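Local coordinates for protein malate dehydrogenase (Porphyromonas gingivalis, PDB 3FI9) that probably catalyses the NAD-dependent interconversion of malate and oxaloacetate, at residues A[232-235]-A[236-239]. Numbering follows the deposited sequence.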
ATOM      1  N   ARG A 232      -6.506 -15.155  -3.281  1.00 23.79           N
ATOM      2  CA  ARG A 232      -6.399 -14.327  -2.090  1.00 24.36           C
ATOM      3  C   ARG A 232      -7.516 -14.512  -1.122  1.00 25.41           C
ATOM      4  O   ARG A 232      -7.373 -14.104   0.010  1.00 26.86           O
ATOM      5  CB  ARG A 232      -6.374 -12.816  -2.418  1.00 24.39           C
ATOM      6  CG  ARG A 232      -5.136 -12.364  -3.113  1.00 24.74           C
ATOM      7  CD  ARG A 232      -5.023 -10.838  -2.961  1.00 22.50           C
ATOM      8  NE  ARG A 232      -4.452 -10.565  -1.642  1.00 20.39           N
ATOM      9  CZ  ARG A 232      -3.732  -9.474  -1.381  1.00 21.98           C
ATOM     10  NH1 ARG A 232      -3.553  -8.607  -2.366  1.00 16.37           N
ATOM     11  NH2 ARG A 232      -3.186  -9.282  -0.189  1.00 18.49           N
ATOM     12  N   GLY A 233      -8.657 -15.041  -1.558  1.00 25.72           N
ATOM     13  CA  GLY A 233      -9.792 -15.175  -0.646  1.00 26.90           C
ATOM     14  C   GLY A 233     -10.632 -13.913  -0.563  1.00 27.62           C
ATOM     15  O   GLY A 233     -11.585 -13.870   0.189  1.00 29.18           O
ATOM     16  N   ARG A 234     -10.289 -12.877  -1.335  1.00 27.27           N
ATOM     17  CA  ARG A 234     -11.105 -11.656  -1.416  1.00 27.20           C
ATOM     18  C   ARG A 234     -10.847 -11.015  -2.772  1.00 25.44           C
ATOM     19  O   ARG A 234      -9.936 -11.427  -3.464  1.00 25.43           O
ATOM     20  CB  ARG A 234     -10.715 -10.657  -0.322  1.00 27.79           C
ATOM     21  CG  ARG A 234      -9.225 -10.600  -0.086  1.00 30.51           C
ATOM     22  CD  ARG A 234      -8.811  -9.365   0.695  1.00 35.45           C
ATOM     23  NE  ARG A 234      -9.625  -9.184   1.887  1.00 41.91           N
ATOM     24  CZ  ARG A 234      -9.497  -9.892   3.008  1.00 41.24           C
ATOM     25  NH1 ARG A 234      -8.565 -10.822   3.111  1.00 42.86           N
ATOM     26  NH2 ARG A 234     -10.294  -9.644   4.030  1.00 41.99           N
ATOM     27  N   SER A 235     -11.652 -10.042  -3.159  1.00 24.02           N
ATOM     28  CA  SER A 235     -11.424  -9.307  -4.422  1.00 24.39           C
ATOM     29  C   SER A 235     -10.103  -8.545  -4.402  1.00 22.88           C
ATOM     30  O   SER A 235      -9.611  -8.183  -3.330  1.00 21.90           O
ATOM     31  CB  SER A 235     -12.556  -8.315  -4.682  1.00 25.21           C
ATOM     32  OG  SER A 235     -13.817  -8.917  -4.445  1.00 29.75           O
ATOM     33  N   SER A 236      -9.537  -8.299  -5.586  1.00 21.91           N
ATOM     34  CA  SER A 236      -8.328  -7.487  -5.700  1.00 21.40           C
ATOM     35  C   SER A 236      -8.512  -6.125  -5.012  1.00 19.44           C
ATOM     36  O   SER A 236      -9.582  -5.529  -5.067  1.00 19.62           O
ATOM     37  CB  SER A 236      -8.006  -7.262  -7.181  1.00 20.96           C
ATOM     38  OG  SER A 236      -9.066  -6.524  -7.748  1.00 27.06           O
ATOM     39  N   PHE A 237      -7.481  -5.630  -4.348  1.00 18.96           N
ATOM     40  CA  PHE A 237      -7.596  -4.302  -3.733  1.00 17.36           C
ATOM     41  C   PHE A 237      -6.334  -3.484  -3.906  1.00 17.54           C
ATOM     42  O   PHE A 237      -6.376  -2.228  -3.986  1.00 17.82           O
ATOM     43  CB  PHE A 237      -8.018  -4.411  -2.267  1.00 17.75           C
ATOM     44  CG  PHE A 237      -7.064  -5.204  -1.417  1.00 18.17           C
ATOM     45  CD1 PHE A 237      -6.125  -4.553  -0.632  1.00 19.54           C
ATOM     46  CD2 PHE A 237      -7.137  -6.579  -1.383  1.00 17.67           C
ATOM     47  CE1 PHE A 237      -5.237  -5.288   0.179  1.00 17.54           C
ATOM     48  CE2 PHE A 237      -6.261  -7.313  -0.590  1.00 19.23           C
ATOM     49  CZ  PHE A 237      -5.312  -6.665   0.193  1.00 18.09           C
ATOM     50  N   GLN A 238      -5.205  -4.160  -4.029  1.00 15.82           N
ATOM     51  CA  GLN A 238      -3.985  -3.396  -4.182  1.00 16.08           C
ATOM     52  C   GLN A 238      -3.825  -2.885  -5.620  1.00 15.64           C
ATOM     53  O   GLN A 238      -3.458  -1.690  -5.833  1.00 15.49           O
ATOM     54  CB  GLN A 238      -2.775  -4.201  -3.759  1.00 15.30           C
ATOM     55  CG  GLN A 238      -2.791  -4.618  -2.293  1.00 16.51           C
ATOM     56  CD  GLN A 238      -1.534  -5.449  -1.938  1.00 20.02           C
ATOM     57  OE1 GLN A 238      -1.629  -6.679  -1.676  1.00 19.37           O
ATOM     58  NE2 GLN A 238      -0.347  -4.798  -1.984  1.00 18.58           N
ATOM     59  N   SER A 239      -4.102  -3.729  -6.624  1.00 13.87           N
ATOM     60  CA  SER A 239      -3.919  -3.208  -7.991  1.00 14.73           C
ATOM     61  C   SER A 239      -4.933  -2.122  -8.419  1.00 14.47           C
ATOM     62  O   SER A 239      -4.529  -1.116  -8.985  1.00 14.93           O
ATOM     63  CB  SER A 239      -3.721  -4.314  -9.058  1.00 14.94           C
ATOM     64  OG  SER A 239      -4.798  -5.288  -9.017  1.00 14.72           O
TER
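Arg232 reaches across the short turn between helix 224-232 and helix 238-251, in the C-terminal alpha/beta domain of the LDH/MDH fold, to meet both Phe237 and Gln238. One face of its guanidinium receives the CE2-CZ corner of the Phe237 ring, CE2 lying 3.4 Å above the guanidinium plane and over the centre of that group, and the two planes are inclined at 39° rather than stacked flat. At the guanidinium edge Gln238 OE1 accepts a hydrogen bond from NH1 of Arg232 (2.8 Å), close to the guanidinium plane and 17° from the carbonyl plane, while NH2 adds a weak second bond. The bend of the arginine chain at chi3 (81°) brings the group between the Phe237 ring and the Gln238 amide. Aliphatic carbon of Arg234 also packs here, its CD 3.5 Å from Phe237 CE2. Gly233, with positive phi, is the first residue to leave the helical conformation after helix 224-232, and Phe237 takes the N-cap position of the next. At this dimer interface Glu53 of the second subunit forms a salt bridge with Arg232 and accepts the backbone N-H of Phe237 and Ser239. Phe237 packs on Met19 of its own chain, predicted to bind NAD(+), and of the second subunit. The ring edge is met in plane by Ser235 O, 3.5 Å from Phe237 CD2.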